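Serine/threonine/tyrosine-interacting protein (PDB 2R0B) anchors ERK1 and ERK2 in the nucleus and, as a catalytically inactive phosphatase, binds the F-box of FBXW7 to block its assembly into the SCF ubiquitin ligase. Local coordinates at residues M6-I9 and L13-G16; P51-Q54 and R58-V61; L62-A65 and V69-I72; Y111-E114 and K119-D122; N43-F48 and H96-I101. All coordinates share one frame; numbering follows the deposited sequence.

Contact 1 of 5, residues M6-I9 and L13-G16; sequences MQEI and LFLG
Glu8 lies across one face of the Phe14 ring, and the two are a non-hydrogen-bonded pair of the antiparallel hairpin made by strands 7-10 and 13-16. Going outward, Glu8 CB sits 3.7 Å from Phe14 CE1. Glu8 CG comes over the face, 4.0 Å from the Phe14 centroid and 15° off the normal, a CH-pi contact shifted toward the rim. The carboxylate then stacks on the ring with its plane tilted 22°, Glu8 OE1 standing 3.6 Å from Phe14 CZ, while OE2 turns to the backbone N of Gly12 in the hairpin turn. CG lies opposite the backbone N (chi1 -159°), and the extended chain crosses the ring obliquely, carrying CB, CG and the carboxylate over it in turn. Met6 adds an oblique Met-aromatic contact, its SD 4.8 Å from the Phe14 centroid. The other face is mostly aliphatic near Ile9 CG1 and Leu15 CB, 3.6 Å apart under helices 103-116 and 120-130, though Gln7 there bonds Arg131. Between the faces run the backbone bonds, Gln7 paired with Leu15 in both directions and Ile9 N to Leu13 O at 2.8 Å. Trading Phe14 for alanine would probably leave the Glu8 methylenes and the Met6 sulfur without the surface they lie on. The ring thus takes the Glu8 methylenes, while Gly12 N holds the carboxylate.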
loop_
_atom_site.group_PDB
_atom_site.type_symbol
_atom_site.label_atom_id
_atom_site.label_comp_id
_atom_site.label_asym_id
_atom_site.label_seq_id
_atom_site.Cartn_x
_atom_site.Cartn_y
_atom_site.Cartn_z
ATOM N N MET A 6 7.399 9.403 0.151
ATOM C CA MET A 6 7.333 7.955 -0.127
ATOM C C MET A 6 8.716 7.294 -0.017
ATOM O O MET A 6 9.746 7.919 -0.339
ATOM C CB MET A 6 6.694 7.679 -1.509
ATOM C CG MET A 6 7.546 8.024 -2.749
ATOM S SD MET A 6 6.842 7.620 -4.387
ATOM C CE MET A 6 8.244 8.027 -5.466
ATOM N N GLN A 7 8.725 6.037 0.447
ATOM C CA GLN A 7 9.940 5.237 0.498
ATOM C C GLN A 7 9.816 4.003 -0.382
ATOM O O GLN A 7 8.753 3.401 -0.432
ATOM C CB GLN A 7 10.223 4.796 1.929
ATOM C CG GLN A 7 10.751 5.945 2.792
ATOM C CD GLN A 7 9.623 6.723 3.413
ATOM O OE1 GLN A 7 8.671 6.128 3.893
ATOM N NE2 GLN A 7 9.728 8.047 3.428
ATOM N N GLU A 8 10.901 3.622 -1.067
ATOM C CA GLU A 8 10.967 2.302 -1.693
ATOM C C GLU A 8 11.118 1.222 -0.641
ATOM O O GLU A 8 12.087 1.201 0.126
ATOM C CB GLU A 8 12.089 2.186 -2.744
ATOM C CG GLU A 8 11.835 1.039 -3.748
ATOM C CD GLU A 8 12.721 1.066 -5.017
ATOM O OE1 GLU A 8 13.508 2.020 -5.221
ATOM O OE2 GLU A 8 12.634 0.113 -5.828
ATOM N N ILE A 9 10.158 0.311 -0.610
ATOM C CA ILE A 9 10.122 -0.714 0.419
ATOM C C ILE A 9 10.806 -1.980 -0.079
ATOM O O ILE A 9 11.561 -2.654 0.649
ATOM C CB ILE A 9 8.676 -1.034 0.809
ATOM C CG1 ILE A 9 7.956 0.223 1.362
ATOM C CG2 ILE A 9 8.632 -2.184 1.812
ATOM C CD1 ILE A 9 8.672 0.908 2.537
ATOM N N LEU A 13 8.299 -1.272 -5.350
ATOM C CA LEU A 13 7.083 -1.073 -4.525
ATOM C C LEU A 13 7.366 0.000 -3.499
ATOM O O LEU A 13 8.246 -0.164 -2.664
ATOM C CB LEU A 13 6.659 -2.375 -3.838
ATOM C CG LEU A 13 5.460 -2.331 -2.892
ATOM C CD1 LEU A 13 4.194 -1.989 -3.660
ATOM C CD2 LEU A 13 5.288 -3.647 -2.122
ATOM N N PHE A 14 6.618 1.098 -3.580
ATOM C CA PHE A 14 6.817 2.264 -2.750
ATOM C C PHE A 14 5.613 2.454 -1.836
ATOM O O PHE A 14 4.489 2.075 -2.192
ATOM C CB PHE A 14 6.954 3.530 -3.619
ATOM C CG PHE A 14 8.153 3.532 -4.535
ATOM C CD1 PHE A 14 9.233 4.374 -4.264
ATOM C CD2 PHE A 14 8.192 2.736 -5.677
ATOM C CE1 PHE A 14 10.338 4.418 -5.116
ATOM C CE2 PHE A 14 9.312 2.772 -6.544
ATOM C CZ PHE A 14 10.386 3.603 -6.239
ATOM N N LEU A 15 5.857 3.061 -0.675
ATOM C CA LEU A 15 4.813 3.287 0.332
ATOM C C LEU A 15 4.892 4.723 0.797
ATOM O O LEU A 15 5.971 5.209 1.138
ATOM C CB LEU A 15 5.022 2.344 1.526
ATOM C CG LEU A 15 4.164 2.547 2.793
ATOM C CD1 LEU A 15 2.669 2.354 2.562
ATOM C CD2 LEU A 15 4.651 1.671 3.957
ATOM N N GLY A 16 3.751 5.412 0.840
ATOM C CA GLY A 16 3.788 6.847 1.140
ATOM C C GLY A 16 2.479 7.345 1.725
ATOM O O GLY A 16 1.511 6.607 1.761
#

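Contact 2 of 5, residues P51-Q54 and R58-V61; sequences PNFQ and RYLV
Tyr59 turns its ring beside its own backbone N (chi1 -76°), which carries the phenol from strand 58-63 under Pro51 and on to the backbone at Phe53. Phe53 has the same kind of first torsion (chi1 -52°): with CG beside the backbone N, the CD2 edge of its ring is set against the phenol, Phe53 CD2 lying 3.5 Å from Tyr59 OH, near the plane of the Phe53 ring. Pro51 covers one face of the Tyr59 ring: its CB sits over the centre, 3.5 Å from the centroid and 7° off the normal, a CH-pi contact. Pro51 CG reaches further along the strand to Val61 CG2 at 3.7 Å. At the ring's edge, in its plane, lies Phe53 O, 3.3 Å from Tyr59 CE2. The hydroxyl, Tyr59 OH, accepts a bent hydrogen bond from Phe53 N at 3.0 Å, and a water 2.8 Å from Tyr59 OH also takes the N-H of Asn52. Gln54 folds back, its NE2 giving a bond to Pro51 O from above the carbonyl plane. Phe53 and Gln54 belong to the motif that binds FBXW7; the Phe53 ring packs on Leu26 and Leu29 of helix 26-31, whereas Gln54 is exposed. One tyrosine therefore offers a greasy face to the proline and a polar end to the N-H of Phe53 directly and that of Asn52 through the water, and so ties the FBXW7-binding loop to the edge strand.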
loop_
_atom_site.group_PDB
_atom_site.type_symbol
_atom_site.label_atom_id
_atom_site.label_comp_id
_atom_site.label_asym_id
_atom_site.label_seq_id
_atom_site.Cartn_x
_atom_site.Cartn_y
_atom_site.Cartn_z
ATOM N N PRO A 51 -7.275 10.112 -7.065
ATOM C CA PRO A 51 -6.360 10.056 -8.219
ATOM C C PRO A 51 -6.151 11.439 -8.822
ATOM O O PRO A 51 -7.133 12.145 -9.121
ATOM C CB PRO A 51 -7.099 9.146 -9.197
ATOM C CG PRO A 51 -7.977 8.337 -8.357
ATOM C CD PRO A 51 -8.464 9.270 -7.295
ATOM N N ASN A 52 -4.892 11.849 -8.953
ATOM C CA ASN A 52 -4.589 13.167 -9.513
ATOM C C ASN A 52 -4.099 13.195 -10.944
ATOM O O ASN A 52 -3.951 14.279 -11.536
ATOM C CB ASN A 52 -3.615 13.931 -8.612
ATOM C CG ASN A 52 -4.199 14.228 -7.255
ATOM O OD1 ASN A 52 -5.240 14.896 -7.142
ATOM N ND2 ASN A 52 -3.529 13.765 -6.217
ATOM N N PHE A 53 -3.850 12.020 -11.508
ATOM C CA PHE A 53 -3.314 11.956 -12.854
ATOM C C PHE A 53 -4.137 10.968 -13.643
ATOM O O PHE A 53 -3.751 9.810 -13.796
ATOM C CB PHE A 53 -1.834 11.585 -12.825
ATOM C CG PHE A 53 -1.012 12.456 -11.900
ATOM C CD1 PHE A 53 -0.620 13.739 -12.286
ATOM C CD2 PHE A 53 -0.623 11.987 -10.651
ATOM C CE1 PHE A 53 0.130 14.544 -11.422
ATOM C CE2 PHE A 53 0.138 12.779 -9.788
ATOM C CZ PHE A 53 0.514 14.056 -10.175
ATOM N N GLN A 54 -5.262 11.457 -14.165
ATOM C CA GLN A 54 -6.267 10.602 -14.805
ATOM C C GLN A 54 -5.692 9.834 -15.982
ATOM O O GLN A 54 -6.033 8.667 -16.201
ATOM C CB GLN A 54 -7.498 11.417 -15.242
ATOM C CG GLN A 54 -8.046 12.394 -14.169
ATOM C CD GLN A 54 -8.312 11.718 -12.829
ATOM O OE1 GLN A 54 -8.880 10.622 -12.771
ATOM N NE2 GLN A 54 -7.894 12.367 -11.741
ATOM N N ARG A 58 -2.238 3.943 -13.882
ATOM C CA ARG A 58 -3.349 3.042 -13.555
ATOM C C ARG A 58 -3.597 3.051 -12.045
ATOM O O ARG A 58 -2.665 2.861 -11.252
ATOM C CB ARG A 58 -3.075 1.620 -14.035
ATOM C CG ARG A 58 -2.908 1.489 -15.545
ATOM C CD ARG A 58 -2.910 0.037 -15.973
ATOM N NE ARG A 58 -2.815 -0.108 -17.428
ATOM C CZ ARG A 58 -2.779 -1.276 -18.063
ATOM N NH1 ARG A 58 -2.843 -2.417 -17.377
ATOM N NH2 ARG A 58 -2.691 -1.308 -19.391
ATOM N N TYR A 59 -4.844 3.272 -11.645
ATOM C CA TYR A 59 -5.182 3.408 -10.239
ATOM C C TYR A 59 -5.987 2.223 -9.738
ATOM O O TYR A 59 -6.704 1.577 -10.508
ATOM C CB TYR A 59 -5.998 4.690 -10.018
ATOM C CG TYR A 59 -5.187 5.956 -10.040
ATOM C CD1 TYR A 59 -4.643 6.483 -8.860
ATOM C CD2 TYR A 59 -4.959 6.639 -11.233
ATOM C CE1 TYR A 59 -3.897 7.664 -8.872
ATOM C CE2 TYR A 59 -4.213 7.802 -11.258
ATOM C CZ TYR A 59 -3.687 8.317 -10.076
ATOM O OH TYR A 59 -2.984 9.498 -10.103
ATOM N N LEU A 60 -5.856 1.940 -8.438
ATOM C CA LEU A 60 -6.775 1.080 -7.722
ATOM C C LEU A 60 -7.210 1.848 -6.485
ATOM O O LEU A 60 -6.400 2.104 -5.593
ATOM C CB LEU A 60 -6.109 -0.251 -7.346
ATOM C CG LEU A 60 -6.962 -1.240 -6.566
ATOM C CD1 LEU A 60 -8.141 -1.641 -7.430
ATOM C CD2 LEU A 60 -6.189 -2.517 -6.199
ATOM N N VAL A 61 -8.475 2.266 -6.445
ATOM C CA VAL A 61 -8.983 3.092 -5.325
ATOM C C VAL A 61 -9.770 2.218 -4.358
ATOM O O VAL A 61 -10.719 1.535 -4.756
ATOM C CB VAL A 61 -9.863 4.267 -5.832
ATOM C CG1 VAL A 61 -10.451 5.055 -4.662
ATOM C CG2 VAL A 61 -9.082 5.177 -6.752
HETATM O O HOH W 1 -2.675 10.638 -7.563
#

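Contact 3 of 5, residues L62-A65 and V69-I72; sequences LDIA and VENI
Glu70 OE1 is gripped from two directions: Ala65 N gives it a nearly straight hydrogen bond of 2.8 Å (174°) on the anti lone pair, and a water donates at 2.6 Å from Glu70 OE1. The same water also donates to Asp63 O, bridging the end of strand 58-63 to the carboxylate. With CG opposite the backbone N (chi1 171°), Glu70 CG stands 3.6 Å from Ile64 CG2, and the bend at chi2 (64°) turns the carboxylate to Ala65 N. The Ile64 CG2 methyl also meets Ile72 CG2 at 3.6 Å, the two isoleucines crossing at about a right angle on the side covered by Phe107 of helix 103-116. Glu70 OE2 makes a weak bond to Asn71 N and a long, weak ion pair with Arg74. A leucine in place of Glu70 would probably leave Ala65 N without its acceptor and cost the water one of its mates. The chain leaving the sheet is thus clasped to the approach to helix 76-88 by a side-chain carboxylate that takes a backbone N-H and, through water, reaches Asp63 O.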
loop_
_atom_site.group_PDB
_atom_site.type_symbol
_atom_site.label_atom_id
_atom_site.label_comp_id
_atom_site.label_asym_id
_atom_site.label_seq_id
_atom_site.Cartn_x
_atom_site.Cartn_y
_atom_site.Cartn_z
ATOM N N LEU A 62 -9.373 2.250 -3.084
ATOM C CA LEU A 62 -9.967 1.384 -2.065
ATOM C C LEU A 62 -10.584 2.237 -0.975
ATOM O O LEU A 62 -9.884 2.966 -0.261
ATOM C CB LEU A 62 -8.929 0.431 -1.440
ATOM C CG LEU A 62 -8.211 -0.566 -2.351
ATOM C CD1 LEU A 62 -7.153 -1.379 -1.592
ATOM C CD2 LEU A 62 -9.173 -1.498 -3.087
ATOM N N ASP A 63 -11.898 2.138 -0.871
ATOM C CA ASP A 63 -12.654 2.836 0.167
ATOM C C ASP A 63 -12.529 2.035 1.471
ATOM O O ASP A 63 -13.237 1.036 1.695
ATOM C CB ASP A 63 -14.097 2.993 -0.311
ATOM C CG ASP A 63 -15.041 3.455 0.777
ATOM O OD1 ASP A 63 -14.576 4.062 1.763
ATOM O OD2 ASP A 63 -16.278 3.229 0.639
ATOM N N ILE A 64 -11.604 2.470 2.327
ATOM C CA ILE A 64 -11.268 1.736 3.563
ATOM C C ILE A 64 -11.114 2.718 4.717
ATOM O O ILE A 64 -10.411 3.721 4.567
ATOM C CB ILE A 64 -9.912 0.962 3.411
ATOM C CG1 ILE A 64 -10.046 -0.152 2.354
ATOM C CG2 ILE A 64 -9.452 0.394 4.785
ATOM C CD1 ILE A 64 -8.792 -0.868 1.959
ATOM N N ALA A 65 -11.768 2.441 5.848
ATOM C CA ALA A 65 -11.558 3.206 7.088
ATOM C C ALA A 65 -10.394 2.664 7.907
ATOM O O ALA A 65 -10.166 1.442 7.942
ATOM C CB ALA A 65 -12.811 3.181 7.921
ATOM N N VAL A 69 -12.143 -2.648 13.207
ATOM C CA VAL A 69 -13.181 -3.547 12.698
ATOM C C VAL A 69 -13.370 -3.485 11.174
ATOM O O VAL A 69 -14.134 -4.259 10.603
ATOM C CB VAL A 69 -14.527 -3.392 13.451
ATOM C CG1 VAL A 69 -14.282 -3.319 14.956
ATOM C CG2 VAL A 69 -15.276 -2.173 12.977
ATOM N N GLU A 70 -12.680 -2.558 10.517
ATOM C CA GLU A 70 -12.768 -2.456 9.057
ATOM C C GLU A 70 -12.190 -3.740 8.452
ATOM O O GLU A 70 -11.163 -4.243 8.894
ATOM C CB GLU A 70 -12.016 -1.217 8.550
ATOM C CG GLU A 70 -11.859 -1.110 7.015
ATOM C CD GLU A 70 -13.190 -0.959 6.288
ATOM O OE1 GLU A 70 -13.494 0.178 5.842
ATOM O OE2 GLU A 70 -13.948 -1.964 6.210
ATOM N N ASN A 71 -12.889 -4.303 7.481
ATOM C CA ASN A 71 -12.397 -5.473 6.764
ATOM C C ASN A 71 -11.479 -5.061 5.623
ATOM O O ASN A 71 -11.925 -4.457 4.622
ATOM C CB ASN A 71 -13.588 -6.277 6.225
ATOM C CG ASN A 71 -13.183 -7.503 5.398
ATOM O OD1 ASN A 71 -12.066 -7.608 4.869
ATOM N ND2 ASN A 71 -14.125 -8.443 5.271
ATOM N N ILE A 72 -10.194 -5.387 5.761
ATOM C CA ILE A 72 -9.245 -5.225 4.642
ATOM C C ILE A 72 -8.808 -6.560 4.031
ATOM O O ILE A 72 -8.352 -6.586 2.900
ATOM C CB ILE A 72 -7.973 -4.427 5.037
ATOM C CG1 ILE A 72 -7.157 -5.158 6.116
ATOM C CG2 ILE A 72 -8.344 -2.997 5.436
ATOM C CD1 ILE A 72 -5.839 -4.405 6.500
HETATM O O HOH W 2 -15.003 0.416 3.735
#

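Contact 4 of 5, residues Y111-E114 and K119-D122; sequences YIME and KYRD. With SO4 (sulfate ion), chain C.
Met113 reaches from helix 103-116 to the start of helix 120-130 and touches Tyr120, the closer-packed part of an otherwise sparse contact. The sulfur and its methyl do the touching, Met113 SD lying 4.1 Å from Tyr120 CB and near the plane of that ring, at its edge. The turn at chi3 (59°) then bends the methyl back, Met113 CE coming to 3.9 Å from Tyr120 N. These are van der Waals distances without any polar bond between the two segments. The Tyr120 side chain also touches Val141 and Leu144 of helix 138-152, and Met113 packs on Ala123 and Tyr151 as well, so the Met113 side chain sits where three helices come together.

The far side of segment 119-122 is exposed and polar. There a sulfate, probably from the crystallisation liquor, rests at the first turn of helix 120-130: Arg121 N donates to sulfate O4 at 2.9 Å, Arg121 NH2 to sulfate O3 at 2.9 Å, and Arg121 NE reaches sulfate O4 less directly at 3.2 Å. Gln145 of helix 138-152 adds another donor. An anion held by a backbone N-H at a helix N-terminus, where the helix dipole would favour it, is a familiar surface feature; the Met113-Tyr120 packing belongs to the helical layer of the dual-specificity phosphatase fold.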
loop_
_atom_site.group_PDB
_atom_site.type_symbol
_atom_site.label_atom_id
_atom_site.label_comp_id
_atom_site.label_asym_id
_atom_site.label_seq_id
_atom_site.Cartn_x
_atom_site.Cartn_y
_atom_site.Cartn_z
ATOM N N TYR A 111 1.426 -8.036 0.945
ATOM C CA TYR A 111 2.138 -8.376 -0.270
ATOM C C TYR A 111 3.466 -9.033 0.100
ATOM O O TYR A 111 3.834 -10.055 -0.483
ATOM C CB TYR A 111 2.343 -7.142 -1.176
ATOM C CG TYR A 111 3.116 -7.504 -2.418
ATOM C CD1 TYR A 111 2.483 -8.104 -3.517
ATOM C CD2 TYR A 111 4.498 -7.353 -2.451
ATOM C CE1 TYR A 111 3.210 -8.480 -4.647
ATOM C CE2 TYR A 111 5.234 -7.734 -3.566
ATOM C CZ TYR A 111 4.589 -8.283 -4.653
ATOM O OH TYR A 111 5.370 -8.670 -5.713
ATOM N N ILE A 112 4.158 -8.460 1.083
ATOM C CA ILE A 112 5.498 -8.966 1.467
ATOM C C ILE A 112 5.426 -10.338 2.123
ATOM O O ILE A 112 6.214 -11.244 1.794
ATOM C CB ILE A 112 6.228 -7.986 2.401
ATOM C CG1 ILE A 112 6.621 -6.747 1.629
ATOM C CG2 ILE A 112 7.479 -8.684 3.067
ATOM C CD1 ILE A 112 7.032 -5.576 2.512
ATOM N N MET A 113 4.448 -10.520 3.010
ATOM C CA MET A 113 4.249 -11.816 3.662
ATOM C C MET A 113 4.043 -12.961 2.667
ATOM O O MET A 113 4.735 -14.000 2.727
ATOM C CB MET A 113 3.060 -11.744 4.644
ATOM C CG MET A 113 3.341 -10.887 5.890
ATOM S SD MET A 113 1.885 -10.683 6.953
ATOM C CE MET A 113 1.514 -12.419 7.341
ATOM N N GLU A 114 3.103 -12.772 1.744
ATOM C CA GLU A 114 2.789 -13.811 0.788
ATOM C C GLU A 114 3.898 -14.067 -0.227
ATOM O O GLU A 114 4.205 -15.222 -0.544
ATOM C CB GLU A 114 1.495 -13.487 0.062
ATOM C CG GLU A 114 1.030 -14.654 -0.757
ATOM C CD GLU A 114 -0.394 -14.547 -1.200
ATOM O OE1 GLU A 114 -1.000 -13.441 -1.117
ATOM O OE2 GLU A 114 -0.902 -15.598 -1.649
ATOM N N LYS A 119 6.695 -14.131 7.972
ATOM C CA LYS A 119 5.671 -13.984 9.017
ATOM C C LYS A 119 5.393 -12.509 9.294
ATOM O O LYS A 119 6.185 -11.630 8.893
ATOM C CB LYS A 119 6.141 -14.673 10.298
ATOM C CG LYS A 119 6.122 -16.224 10.247
ATOM C CD LYS A 119 7.017 -16.792 11.319
ATOM C CE LYS A 119 6.696 -18.268 11.706
ATOM N NZ LYS A 119 6.257 -19.184 10.604
ATOM N N TYR A 120 4.291 -12.222 10.003
ATOM C CA TYR A 120 3.915 -10.826 10.245
ATOM C C TYR A 120 5.017 -10.036 10.948
ATOM O O TYR A 120 5.408 -8.957 10.502
ATOM C CB TYR A 120 2.559 -10.662 10.988
ATOM C CG TYR A 120 2.373 -9.208 11.376
ATOM C CD1 TYR A 120 1.900 -8.280 10.465
ATOM C CD2 TYR A 120 2.738 -8.752 12.658
ATOM C CE1 TYR A 120 1.802 -6.938 10.805
ATOM C CE2 TYR A 120 2.627 -7.424 13.009
ATOM C CZ TYR A 120 2.154 -6.513 12.069
ATOM O OH TYR A 120 2.058 -5.166 12.373
ATOM N N ARG A 121 5.512 -10.565 12.062
ATOM C CA ARG A 121 6.491 -9.826 12.835
ATOM C C ARG A 121 7.735 -9.442 12.027
ATOM O O ARG A 121 8.276 -8.354 12.190
ATOM C CB ARG A 121 6.875 -10.602 14.090
ATOM C CG ARG A 121 7.681 -11.846 13.856
ATOM C CD ARG A 121 7.887 -12.580 15.159
ATOM N NE ARG A 121 6.622 -12.973 15.785
ATOM C CZ ARG A 121 6.544 -13.757 16.858
ATOM N NH1 ARG A 121 7.657 -14.227 17.414
ATOM N NH2 ARG A 121 5.361 -14.073 17.373
ATOM N N ASP A 122 8.173 -10.342 11.153
ATOM C CA ASP A 122 9.374 -10.107 10.349
ATOM C C ASP A 122 9.119 -9.149 9.183
ATOM O O ASP A 122 9.973 -8.320 8.842
ATOM C CB ASP A 122 9.916 -11.445 9.867
ATOM C CG ASP A 122 10.307 -12.336 11.030
ATOM O OD1 ASP A 122 11.065 -11.854 11.898
ATOM O OD2 ASP A 122 9.825 -13.491 11.098
HETATM S S SO4 C . 3.476 -13.824 13.962
HETATM O O1 SO4 C . 3.939 -15.213 13.773
HETATM O O2 SO4 C . 2.231 -13.772 13.203
HETATM O O3 SO4 C . 3.292 -13.572 15.381
HETATM O O4 SO4 C . 4.507 -12.962 13.406
#

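Contact 5 of 5, residues N43-F48 and H96-I101; sequences NIEANF and HGNAGI. With SO4 (sulfate ion), chain B.
Asn98, in the phosphate-binding loop (the P-loop of the HCX5R signature, in which Gly97 holds the place of the catalytic cysteine of active relatives), meets Glu45 and Phe48 of segment 43-48. Its amide is swung out opposite the backbone N (chi1 179°), toward that segment. Glu45 comes to meet it with an extended chain. The carboxylate, whose OE1 is held by Arg103 and by Gln42 N, is approached from above its plane: Asn98 ND2 donates to Glu45 OE2 at 2.9 Å, nearly straight, the two planes 59° apart. Phe48 CG sits between the backbone N and the carbonyl carbon (chi1 68°), which brings Phe48 CZ to 3.6 Å from Asn98 ND2, with ND2 at the ring's edge. Backbone N-H groups of Asn98, Ala99 and Ile101 cradle a sulfate, probably from the crystallisation liquor, joined by Arg103 and Ser104, consistent with the phosphate site of the family. His96 ND1 closes the loop's base, donating in the carbonyl plane to Gly97 O at 3.0 Å.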
loop_
_atom_site.group_PDB
_atom_site.type_symbol
_atom_site.label_atom_id
_atom_site.label_comp_id
_atom_site.label_asym_id
_atom_site.label_seq_id
_atom_site.Cartn_x
_atom_site.Cartn_y
_atom_site.Cartn_z
ATOM N N ASN A 43 -14.429 7.437 2.135
ATOM C CA ASN A 43 -15.146 8.334 1.252
ATOM C C ASN A 43 -15.093 9.790 1.744
ATOM O O ASN A 43 -14.973 10.713 0.935
ATOM C CB ASN A 43 -16.581 7.859 1.039
ATOM C CG ASN A 43 -16.648 6.560 0.261
ATOM O OD1 ASN A 43 -15.841 6.313 -0.647
ATOM N ND2 ASN A 43 -17.619 5.705 0.623
ATOM N N ILE A 44 -15.119 9.978 3.069
ATOM C CA ILE A 44 -15.047 11.322 3.656
ATOM C C ILE A 44 -13.698 12.019 3.440
ATOM O O ILE A 44 -13.640 13.246 3.518
ATOM C CB ILE A 44 -15.396 11.392 5.181
ATOM C CG1 ILE A 44 -14.472 10.501 6.009
ATOM C CG2 ILE A 44 -16.874 11.054 5.419
ATOM C CD1 ILE A 44 -14.587 10.729 7.506
ATOM N N GLU A 45 -12.645 11.234 3.169
ATOM C CA GLU A 45 -11.323 11.750 2.787
ATOM C C GLU A 45 -11.152 12.031 1.294
ATOM O O GLU A 45 -10.101 12.515 0.876
ATOM C CB GLU A 45 -10.210 10.778 3.228
ATOM C CG GLU A 45 -10.015 10.649 4.745
ATOM C CD GLU A 45 -9.082 9.489 5.130
ATOM O OE1 GLU A 45 -9.240 8.413 4.545
ATOM O OE2 GLU A 45 -8.240 9.632 6.063
ATOM N N ALA A 46 -12.156 11.697 0.479
ATOM C CA ALA A 46 -12.005 11.769 -0.980
ATOM C C ALA A 46 -11.886 13.199 -1.562
ATOM O O ALA A 46 -11.481 13.369 -2.710
ATOM C CB ALA A 46 -13.106 10.936 -1.691
ATOM N N ASN A 47 -12.170 14.219 -0.750
ATOM C CA ASN A 47 -11.867 15.612 -1.147
ATOM C C ASN A 47 -10.374 15.912 -1.287
ATOM O O ASN A 47 -9.983 16.761 -2.093
ATOM C CB ASN A 47 -12.525 16.655 -0.211
ATOM C CG ASN A 47 -12.217 16.433 1.286
ATOM O OD1 ASN A 47 -12.025 15.297 1.749
ATOM N ND2 ASN A 47 -12.215 17.528 2.057
ATOM N N PHE A 48 -9.531 15.254 -0.491
ATOM C CA PHE A 48 -8.101 15.524 -0.577
ATOM C C PHE A 48 -7.248 14.303 -0.927
ATOM O O PHE A 48 -6.069 14.454 -1.234
ATOM C CB PHE A 48 -7.568 16.238 0.677
ATOM C CG PHE A 48 -7.572 15.394 1.929
ATOM C CD1 PHE A 48 -6.405 14.847 2.408
ATOM C CD2 PHE A 48 -8.731 15.215 2.664
ATOM C CE1 PHE A 48 -6.365 14.117 3.577
ATOM C CE2 PHE A 48 -8.719 14.465 3.851
ATOM C CZ PHE A 48 -7.529 13.902 4.312
ATOM N N HIS A 96 -0.439 4.267 -1.291
ATOM C CA HIS A 96 -0.557 5.377 -0.368
ATOM C C HIS A 96 -1.903 5.372 0.334
ATOM O O HIS A 96 -2.900 4.856 -0.201
ATOM C CB HIS A 96 -0.249 6.737 -1.051
ATOM C CG HIS A 96 -1.380 7.291 -1.865
ATOM N ND1 HIS A 96 -2.506 7.853 -1.289
ATOM C CD2 HIS A 96 -1.561 7.367 -3.208
ATOM C CE1 HIS A 96 -3.325 8.251 -2.247
ATOM N NE2 HIS A 96 -2.775 7.975 -3.415
ATOM N N GLY A 97 -1.909 5.917 1.552
ATOM C CA GLY A 97 -3.137 6.116 2.286
ATOM C C GLY A 97 -3.262 7.607 2.542
ATOM O O GLY A 97 -3.036 8.425 1.642
ATOM N N ASN A 98 -3.623 7.965 3.773
ATOM C CA ASN A 98 -3.574 9.348 4.211
ATOM C C ASN A 98 -2.191 9.603 4.817
ATOM O O ASN A 98 -1.374 10.330 4.232
ATOM C CB ASN A 98 -4.717 9.593 5.210
ATOM C CG ASN A 98 -4.741 10.998 5.759
ATOM O OD1 ASN A 98 -3.734 11.708 5.732
ATOM N ND2 ASN A 98 -5.898 11.404 6.308
ATOM N N ALA A 99 -1.919 8.954 5.948
ATOM C CA ALA A 99 -0.671 9.124 6.682
ATOM C C ALA A 99 0.429 8.148 6.246
ATOM O O ALA A 99 1.592 8.400 6.530
ATOM C CB ALA A 99 -0.905 9.002 8.227
ATOM N N GLY A 100 0.083 7.053 5.556
ATOM C CA GLY A 100 1.084 6.028 5.227
ATOM C C GLY A 100 1.529 5.284 6.486
ATOM O O GLY A 100 2.701 4.915 6.632
ATOM N N ILE A 101 0.593 5.043 7.394
ATOM C CA ILE A 101 0.938 4.437 8.680
ATOM C C ILE A 101 0.243 3.104 8.921
ATOM O O ILE A 101 0.869 2.147 9.378
ATOM C CB ILE A 101 0.668 5.394 9.842
ATOM C CG1 ILE A 101 1.646 6.572 9.751
ATOM C CG2 ILE A 101 0.753 4.676 11.204
ATOM C CD1 ILE A 101 1.491 7.613 10.839
HETATM S S SO4 B . -3.148 5.302 6.594
HETATM O O1 SO4 B . -2.167 5.604 7.636
HETATM O O2 SO4 B . -4.155 4.454 7.220
HETATM O O3 SO4 B . -3.833 6.506 6.133
HETATM O O4 SO4 B . -2.530 4.635 5.449
#

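All five contacts lie in one dual-specificity phosphatase domain. Along the chain contact 1 comes first; contact 5 opens next, contacts 2 and 3 fall within its span, and contact 4 comes last. Contacts 1 and 2 involve the outermost strands of the sheet, 7-10 and 58-63, with centres about 17 Å apart. Contacts 2 and 3 share strand 58-63. Contact 1 touches contact 4 where Leu13 and Ile9 pack on helix 103-116, whereas contacts 2 and 4 lie about 27 Å apart, centre to centre, on opposite sides of the chain's centre. Between centres, contact 5, the pseudo-active-site loop, is about 12 Å from contact 3 and about 13 Å from contact 2 with its FBXW7-binding residues.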